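Local coordinates for protein glutamate racemase (Campylobacter jejuni, PDB 3UHF) that belongs to the Asp/Glu/hydantoin racemase family of alpha/beta proteins, is built round two parallel beta sheets, and holds a bound D-glutamic acid in this crystal, at residues I87-I92 with E233-R238; A119-T124 with Q150-S155; L200-A203 with F207-L210. All coordinates share one frame; numbering follows the deposited sequence. Where two conformers were deposited one is given.

Interaction 1: residues I87-I92 with E233-R238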
loop_
_atom_site.group_PDB
_atom_site.type_symbol
_atom_site.label_atom_id
_atom_site.label_comp_id
_atom_site.label_asym_id
_atom_site.label_seq_id
_atom_site.Cartn_x
_atom_site.Cartn_y
_atom_site.Cartn_z
ATOM N N ILE A 87 2.237 -10.542 -17.033
ATOM C CA ILE A 87 1.432 -9.401 -16.603
ATOM C C ILE A 87 1.793 -8.128 -17.361
ATOM O O ILE A 87 2.924 -7.970 -17.821
ATOM C CB ILE A 87 1.561 -9.144 -15.095
ATOM C CG1 ILE A 87 3.030 -8.984 -14.703
ATOM C CG2 ILE A 87 0.936 -10.284 -14.305
ATOM C CD1 ILE A 87 3.228 -8.650 -13.218
ATOM N N ASP A 88 0.826 -7.222 -17.474
ATOM C CA ASP A 88 1.006 -5.968 -18.200
ATOM C C ASP A 88 1.728 -4.919 -17.362
ATOM O O ASP A 88 2.392 -4.033 -17.905
ATOM C CB ASP A 88 -0.342 -5.419 -18.665
ATOM C CG ASP A 88 -1.010 -6.315 -19.694
ATOM O OD1 ASP A 88 -0.286 -6.994 -20.458
ATOM O OD2 ASP A 88 -2.259 -6.342 -19.734
ATOM N N MET A 89 1.570 -5.012 -16.043
ATOM C CA MET A 89 2.321 -4.187 -15.116
ATOM C C MET A 89 2.240 -4.758 -13.702
ATOM O O MET A 89 1.399 -5.609 -13.404
ATOM C CB MET A 89 1.851 -2.730 -15.135
ATOM C CG MET A 89 0.580 -2.443 -14.388
ATOM S SD MET A 89 0.143 -0.687 -14.519
ATOM C CE MET A 89 -1.545 -0.731 -13.956
ATOM N N LEU A 90 3.135 -4.290 -12.848
ATOM C CA LEU A 90 3.203 -4.769 -11.477
ATOM C C LEU A 90 3.029 -3.613 -10.508
ATOM O O LEU A 90 3.729 -2.596 -10.595
ATOM C CB LEU A 90 4.540 -5.456 -11.221
ATOM C CG LEU A 90 4.774 -5.875 -9.766
ATOM C CD1 LEU A 90 3.695 -6.848 -9.309
ATOM C CD2 LEU A 90 6.159 -6.492 -9.612
ATOM N N ILE A 91 2.096 -3.784 -9.578
ATOM C CA ILE A 91 1.871 -2.815 -8.528
ATOM C C ILE A 91 2.451 -3.350 -7.226
ATOM O O ILE A 91 2.106 -4.457 -6.787
ATOM C CB ILE A 91 0.373 -2.552 -8.311
ATOM C CG1 ILE A 91 -0.294 -2.133 -9.618
ATOM C CG2 ILE A 91 0.169 -1.496 -7.220
ATOM C CD1 ILE A 91 0.402 -0.977 -10.301
ATOM N N ILE A 92 3.350 -2.580 -6.632
ATOM C CA ILE A 92 3.897 -2.916 -5.315
ATOM C C ILE A 92 3.006 -2.251 -4.265
ATOM O O ILE A 92 3.147 -1.061 -3.986
ATOM C CB ILE A 92 5.347 -2.407 -5.172
ATOM C CG1 ILE A 92 6.199 -2.885 -6.362
ATOM C CG2 ILE A 92 5.960 -2.853 -3.844
ATOM C CD1 ILE A 92 6.236 -4.402 -6.521
ATOM N N GLU A 233 -5.870 6.713 -8.423
ATOM C CA GLU A 233 -5.884 7.993 -9.132
ATOM C C GLU A 233 -4.606 8.180 -9.950
ATOM O O GLU A 233 -4.629 8.683 -11.074
ATOM C CB GLU A 233 -6.054 9.140 -8.142
ATOM C CG GLU A 233 -7.355 9.067 -7.364
ATOM C CD GLU A 233 -8.562 9.044 -8.292
ATOM O OE1 GLU A 233 -8.702 9.984 -9.107
ATOM O OE2 GLU A 233 -9.358 8.080 -8.220
ATOM N N PHE A 234 -3.494 7.768 -9.356
ATOM C CA PHE A 234 -2.178 7.800 -9.987
ATOM C C PHE A 234 -2.149 6.987 -11.281
ATOM O O PHE A 234 -1.639 7.448 -12.309
ATOM C CB PHE A 234 -1.156 7.268 -8.963
ATOM C CG PHE A 234 0.270 7.211 -9.457
ATOM C CD1 PHE A 234 1.179 8.196 -9.099
ATOM C CD2 PHE A 234 0.709 6.149 -10.229
ATOM C CE1 PHE A 234 2.490 8.137 -9.526
ATOM C CE2 PHE A 234 2.019 6.088 -10.664
ATOM C CZ PHE A 234 2.912 7.082 -10.308
ATOM N N LEU A 235 -2.687 5.769 -11.236
ATOM C CA LEU A 235 -2.680 4.901 -12.410
ATOM C C LEU A 235 -3.522 5.442 -13.557
ATOM O O LEU A 235 -3.132 5.335 -14.725
ATOM C CB LEU A 235 -3.156 3.496 -12.044
ATOM C CG LEU A 235 -2.138 2.767 -11.164
ATOM C CD1 LEU A 235 -2.696 1.438 -10.680
ATOM C CD2 LEU A 235 -0.842 2.571 -11.934
ATOM N N LYS A 236 -4.678 6.014 -13.231
ATOM C CA LYS A 236 -5.544 6.579 -14.267
ATOM C C LYS A 236 -4.856 7.711 -15.022
ATOM O O LYS A 236 -5.112 7.938 -16.210
ATOM C CB LYS A 236 -6.880 7.031 -13.670
ATOM C CG LYS A 236 -7.722 5.855 -13.159
ATOM C CD LYS A 236 -9.144 6.246 -12.772
ATOM C CE LYS A 236 -9.185 6.912 -11.408
ATOM N NZ LYS A 236 -10.569 6.974 -10.850
ATOM N N GLU A 237 -3.960 8.413 -14.340
ATOM C CA GLU A 237 -3.228 9.512 -14.961
ATOM C C GLU A 237 -1.996 9.052 -15.747
ATOM O O GLU A 237 -1.650 9.641 -16.766
ATOM C CB GLU A 237 -2.791 10.506 -13.890
ATOM C CG GLU A 237 -3.931 11.139 -13.129
ATOM C CD GLU A 237 -3.480 11.669 -11.781
ATOM O OE1 GLU A 237 -4.317 12.232 -11.043
ATOM O OE2 GLU A 237 -2.282 11.507 -11.464
ATOM N N ARG A 238 -1.326 8.014 -15.250
ATOM C CA ARG A 238 -0.042 7.569 -15.791
ATOM C C ARG A 238 -0.194 6.588 -16.937
ATOM O O ARG A 238 0.625 6.557 -17.852
ATOM C CB ARG A 238 0.801 6.899 -14.703
ATOM C CG ARG A 238 1.897 7.774 -14.127
ATOM C CD ARG A 238 1.326 8.862 -13.252
ATOM N NE ARG A 238 2.372 9.717 -12.700
ATOM C CZ ARG A 238 2.138 10.792 -11.954
ATOM N NH1 ARG A 238 0.891 11.149 -11.670
ATOM N NH2 ARG A 238 3.150 11.513 -11.492
#
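Leu235 meets both Met89 and Ile91, joining helix 227-238 to strand 89-92 through methyl groups. It buries 57 Å² of the 108 Å² covered in all, with Met89 giving 27 Å² and Ile91 23 Å². The approach is tip to tip in both pairs. Leu235 CD2 lies 3.9 Å from Met89 CE, and Leu235 CD1 lies 3.9 Å from Ile91 CD1. The crossed pairs are only a little longer: Leu235 CD1 to Met89 CE is 4.1 Å, as is Leu235 CD2 to Ile91 CD1. Each methyl of the leucine fork therefore serves both partners, which points to one shared cluster of four methyls and not to two separate contacts.

The reach needed is considerable, since the closest CA atoms, those of Ile91 and Leu235, stand 9.8 Å apart. Met89 spans its share with an extended chain (chi2 -179°, chi3 166°) that carries CE out past the sulfur. In Ile91, CG1 sits beside the backbone N and the next torsion turns back (chi2 -53°), bringing CD1 toward the helix although its CB does not point there. No hydrogen bond crosses the contact, and all three touching residues are buried.

The exposed helix residues pair among themselves: Lys236 NZ makes a hydrogen-bonded salt bridge to Glu233 OE2 at 3.1 Å, from the syn side but well out of the carboxylate plane, and Arg238 NH1 pairs with Glu237 OE2. In the fold, strand 89-92 runs between strands 26-31 and 113-114 of the five-stranded parallel sheet. Tyr114 of the edge strand touches Met89, Ile91 and Leu235 and meets the ring of Phe234, whose side chain also packs on helix 117-128. The contact thus places helix 227-238 on the sheet, beside helix 117-128.

Interaction 2: residues A119-T124 with Q150-S155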
loop_
_atom_site.group_PDB
_atom_site.type_symbol
_atom_site.label_atom_id
_atom_site.label_comp_id
_atom_site.label_asym_id
_atom_site.label_seq_id
_atom_site.Cartn_x
_atom_site.Cartn_y
_atom_site.Cartn_z
ATOM N N ALA A 119 2.344 8.008 -5.377
ATOM C CA ALA A 119 0.903 8.201 -5.417
ATOM C C ALA A 119 0.355 8.827 -4.136
ATOM O O ALA A 119 -0.493 9.714 -4.190
ATOM C CB ALA A 119 0.214 6.867 -5.682
ATOM N N GLY A 120 0.811 8.342 -2.986
ATOM C CA GLY A 120 0.342 8.861 -1.712
ATOM C C GLY A 120 0.750 10.315 -1.500
ATOM O O GLY A 120 -0.010 11.125 -0.974
ATOM N N VAL A 121 1.966 10.654 -1.902
ATOM C CA VAL A 121 2.396 12.053 -1.849
ATOM C C VAL A 121 1.545 12.948 -2.758
ATOM O O VAL A 121 1.087 14.023 -2.342
ATOM C CB VAL A 121 3.892 12.179 -2.192
ATOM C CG1 VAL A 121 4.281 13.642 -2.368
ATOM C CG2 VAL A 121 4.723 11.515 -1.086
ATOM N N GLU A 122 1.330 12.507 -3.992
ATOM C CA GLU A 122 0.473 13.238 -4.924
ATOM C C GLU A 122 -0.927 13.457 -4.337
ATOM O O GLU A 122 -1.477 14.554 -4.423
ATOM C CB GLU A 122 0.362 12.497 -6.264
ATOM C CG GLU A 122 -0.759 13.041 -7.153
ATOM C CD GLU A 122 -0.892 12.311 -8.472
ATOM O OE1 GLU A 122 0.103 11.713 -8.943
ATOM O OE2 GLU A 122 -2.004 12.347 -9.036
ATOM N N ALA A 123 -1.497 12.411 -3.734
ATOM C CA ALA A 123 -2.838 12.511 -3.155
ATOM C C ALA A 123 -2.888 13.511 -1.998
ATOM O O ALA A 123 -3.882 14.239 -1.824
ATOM C CB ALA A 123 -3.322 11.133 -2.693
ATOM N N THR A 124 -1.809 13.563 -1.222
ATOM C CA THR A 124 -1.713 14.488 -0.094
ATOM C C THR A 124 -1.665 15.938 -0.575
ATOM O O THR A 124 -2.349 16.808 -0.030
ATOM C CB THR A 124 -0.465 14.188 0.777
ATOM O OG1 THR A 124 -0.493 12.819 1.198
ATOM C CG2 THR A 124 -0.416 15.088 2.015
ATOM N N GLN A 150 9.437 11.725 3.348
ATOM C CA GLN A 150 9.976 13.004 3.805
ATOM C C GLN A 150 10.638 13.762 2.656
ATOM O O GLN A 150 10.389 14.954 2.462
ATOM C CB GLN A 150 10.990 12.817 4.940
ATOM C CG GLN A 150 10.434 12.211 6.231
ATOM C CD GLN A 150 10.579 10.697 6.261
ATOM O OE1 GLN A 150 10.190 10.021 5.316
ATOM N NE2 GLN A 150 11.163 10.165 7.335
ATOM N N LYS A 151 11.477 13.063 1.895
ATOM C CA LYS A 151 12.204 13.691 0.794
ATOM C C LYS A 151 11.276 14.187 -0.308
ATOM O O LYS A 151 11.490 15.266 -0.873
ATOM C CB LYS A 151 13.244 12.732 0.204
ATOM C CG LYS A 151 14.495 12.539 1.070
ATOM C CD LYS A 151 15.358 11.400 0.517
ATOM C CE LYS A 151 16.824 11.533 0.922
ATOM N NZ LYS A 151 17.085 11.121 2.326
ATOM N N ARG A 152 10.261 13.398 -0.629
ATOM C CA ARG A 152 9.314 13.816 -1.659
ATOM C C ARG A 152 8.550 15.056 -1.215
ATOM O O ARG A 152 8.457 16.032 -1.956
ATOM C CB ARG A 152 8.349 12.682 -2.015
ATOM C CG ARG A 152 9.008 11.520 -2.737
ATOM C CD ARG A 152 7.987 10.457 -3.130
ATOM N NE ARG A 152 8.572 9.440 -4.004
ATOM C CZ ARG A 152 8.683 9.568 -5.322
ATOM N NH1 ARG A 152 8.251 10.669 -5.922
ATOM N NH2 ARG A 152 9.229 8.599 -6.044
ATOM N N LEU A 153 8.022 15.022 0.000
ATOM C CA LEU A 153 7.253 16.147 0.529
ATOM C C LEU A 153 8.110 17.414 0.639
ATOM O O LEU A 153 7.690 18.509 0.244
ATOM C CB LEU A 153 6.673 15.769 1.893
ATOM C CG LEU A 153 5.505 14.788 1.751
ATOM C CD1 LEU A 153 5.167 14.139 3.084
ATOM C CD2 LEU A 153 4.298 15.511 1.182
ATOM N N LEU A 154 9.327 17.263 1.150
ATOM C CA LEU A 154 10.249 18.398 1.227
ATOM C C LEU A 154 10.567 18.984 -0.144
ATOM O O LEU A 154 10.685 20.204 -0.296
ATOM C CB LEU A 154 11.551 17.993 1.934
ATOM C CG LEU A 154 11.436 17.703 3.435
ATOM C CD1 LEU A 154 12.783 17.248 3.997
ATOM C CD2 LEU A 154 10.915 18.912 4.195
ATOM N N SER A 155 10.695 18.128 -1.152
ATOM C CA SER A 155 11.033 18.604 -2.491
ATOM C C SER A 155 9.877 19.397 -3.089
ATOM O O SER A 155 10.058 20.134 -4.057
ATOM C CB SER A 155 11.399 17.444 -3.417
ATOM O OG SER A 155 10.243 16.730 -3.813
#
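Val121 points from helix 117-128 toward helix 148-155, where it meets Arg152 and Leu153. It is the main contributor, with 74 Å² of its surface covered out of 172 Å² for the contact. From its CB the side chain splits into two methyls; CG1 leans to Leu153 and CG2 mainly to Arg152. CG1, anti to the backbone N (chi1 170°), reaches Leu153 CD2 at 4.0 Å and also comes within 4.2 Å of Arg152 CB. CG2, anti to the carbonyl carbon, lies 3.9 Å from Arg152 CB and 4.0 Å from Arg152 CD. The fork lies against the aliphatic part of Arg152 and a methyl of Leu153, crossing both at a slant.

Arg152 supplies hydrocarbon here, its chain being extended from CG to NE. Two conformers were deposited for it, and its ion pair with Asp118 is long and weak, so little weight rests on the charged end. Leu153 does not aim its CB at the partner helix, but its CD2 arrives there; the same side chain packs on Ile135 and Val137 of strand 135-139. The helices are close at this point, the CA atoms of Val121 and Leu153 being 6.8 Å apart.

Two hydroxyls near the contact turn back on the backbone of their own segments. Thr124 OG1 donates to Gly120 O at 2.8 Å, on the opposite face of the carbonyl plane from Thr124 N, so that oxygen is gripped twice. Ser155 OG donates to Arg152 O at 2.7 Å. With no hydrogen bond between the segments and these hydroxyls engaged at home, the chemistry implies that the helices are joined by fit between hydrocarbon surfaces and not by directional bonds.

Interaction 3: residues L200-A203 with F207-L210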
loop_
_atom_site.group_PDB
_atom_site.type_symbol
_atom_site.label_atom_id
_atom_site.label_comp_id
_atom_site.label_asym_id
_atom_site.label_seq_id
_atom_site.Cartn_x
_atom_site.Cartn_y
_atom_site.Cartn_z
ATOM N N LEU A 200 -3.226 12.900 7.403
ATOM C CA LEU A 200 -2.532 11.728 7.956
ATOM C C LEU A 200 -2.320 10.741 6.819
ATOM O O LEU A 200 -3.288 10.214 6.256
ATOM C CB LEU A 200 -3.396 11.091 9.037
ATOM C CG LEU A 200 -2.893 9.779 9.652
ATOM C CD1 LEU A 200 -1.571 10.001 10.354
ATOM C CD2 LEU A 200 -3.934 9.244 10.621
ATOM N N ILE A 201 -1.068 10.520 6.433
ATOM C CA ILE A 201 -0.817 9.561 5.371
ATOM C C ILE A 201 -0.769 8.154 5.967
ATOM O O ILE A 201 0.081 7.847 6.814
ATOM C CB ILE A 201 0.480 9.841 4.592
ATOM C CG1 ILE A 201 0.482 11.287 4.053
ATOM C CG2 ILE A 201 0.573 8.869 3.429
ATOM C CD1 ILE A 201 1.703 11.631 3.190
ATOM N N LEU A 202 -1.689 7.302 5.530
ATOM C CA LEU A 202 -1.701 5.917 5.991
ATOM C C LEU A 202 -0.672 5.139 5.177
ATOM O O LEU A 202 -1.022 4.393 4.249
ATOM C CB LEU A 202 -3.094 5.320 5.805
ATOM C CG LEU A 202 -4.224 6.077 6.513
ATOM C CD1 LEU A 202 -5.561 5.438 6.204
ATOM C CD2 LEU A 202 -4.000 6.109 8.027
ATOM N N ALA A 203 0.600 5.344 5.507
ATOM C CA ALA A 203 1.691 4.866 4.667
ATOM C C ALA A 203 2.077 3.431 4.999
ATOM O O ALA A 203 3.267 3.107 5.127
ATOM C CB ALA A 203 2.909 5.799 4.806
ATOM N N PHE A 207 -2.908 -0.056 7.511
ATOM C CA PHE A 207 -3.496 1.041 8.269
ATOM C C PHE A 207 -4.931 1.456 7.904
ATOM O O PHE A 207 -5.624 2.013 8.762
ATOM C CB PHE A 207 -2.570 2.267 8.341
ATOM C CG PHE A 207 -1.247 2.018 9.060
ATOM C CD1 PHE A 207 -0.936 0.781 9.632
ATOM C CD2 PHE A 207 -0.327 3.049 9.171
ATOM C CE1 PHE A 207 0.295 0.576 10.270
ATOM C CE2 PHE A 207 0.884 2.869 9.807
ATOM C CZ PHE A 207 1.208 1.628 10.364
ATOM N N PRO A 208 -5.387 1.208 6.652
ATOM C CA PRO A 208 -6.802 1.518 6.411
ATOM C C PRO A 208 -7.774 0.781 7.347
ATOM O O PRO A 208 -8.885 1.263 7.584
ATOM C CB PRO A 208 -7.010 1.079 4.949
ATOM C CG PRO A 208 -5.704 1.386 4.300
ATOM C CD PRO A 208 -4.670 0.970 5.377
ATOM N N LEU A 209 -7.361 -0.365 7.882
ATOM C CA LEU A 209 -8.229 -1.134 8.777
ATOM C C LEU A 209 -8.438 -0.377 10.091
ATOM O O LEU A 209 -9.376 -0.656 10.839
ATOM C CB LEU A 209 -7.636 -2.528 9.052
ATOM C CG LEU A 209 -7.816 -3.644 8.010
ATOM C CD1 LEU A 209 -9.285 -4.016 7.846
ATOM C CD2 LEU A 209 -7.196 -3.265 6.662
ATOM N N LEU A 210 -7.546 0.575 10.364
ATOM C CA LEU A 210 -7.609 1.391 11.571
ATOM C C LEU A 210 -8.127 2.790 11.278
ATOM O O LEU A 210 -8.110 3.665 12.147
ATOM C CB LEU A 210 -6.213 1.524 12.179
ATOM C CG LEU A 210 -5.506 0.222 12.534
ATOM C CD1 LEU A 210 -4.177 0.511 13.204
ATOM C CD2 LEU A 210 -6.378 -0.650 13.444
#
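An inverse gamma turn is centred on Leu202, on strand 199-202, and a 3-10 segment at 207-210 folds back so that Phe207 and Pro208 pack against that leucine. The three residues between the segments, Cys204, Thr205 and His206, belong to the pocket of the bound D-glutamic acid, so the contact closes the base of a ligand-lining loop in this alpha/beta fold. The turn's own bond, Ala203 N to Ile201 O, is weak at 2.9 Å.

Leu202, with 70 Å² covered, faces the 3-10 segment, and its CA is 5.7 Å from that of Phe207. Its CB lies 4.0 Å from Phe207 CB, and its CD2 comes within 4.1 Å of the same carbon. The other methyl turns to the proline: Leu202 CD1 stands 4.1 Å from Pro208 CA and 4.5 Å from Pro208 CG. The leucine is thereby fitted against two successive residues of the segment, crossing Phe207 at a slant.

Phe207 touches Leu202 side chain to side chain through CB more than through its ring. The ring, set by chi1 -63° and chi2 -2°, brings an edge to Leu202 CA, which lies near its plane. The same ring meets Phe169 edge-to-face and touches Ile138 of the adjacent strand 135-139. Leu202 also packs on Leu214 of helix 211-218, for which Leu210 is the N-cap residue. The short helical turn leading there is closed by Leu210 N, which donates to Phe207 O at 2.9 Å.

All three contacts are apolar, without a hydrogen bond between segments. In interaction 1 (strand to helix) every touching residue is buried, whereas Arg152 in interaction 2 (helix to helix) and Pro208 in interaction 3 (strand to following loop) are partly exposed; interaction 3 alone lies by the ligand pocket. Helix 117-128 of interaction 2 borders both helix 227-238 and strand 199-202. It meets interaction 1 through charge and packing: Arg238 NH1 bridges Glu122 OE1 at 2.9 Å and Phe234 packs on Ala119. Glu237 OE2 lies close to Glu122 OE2, which would probably raise the pKa of one carboxylate. Thr124 and Leu153 pack on Ile201 of interaction 3, which stays about 10 Å from interaction 1 at the nearest atoms.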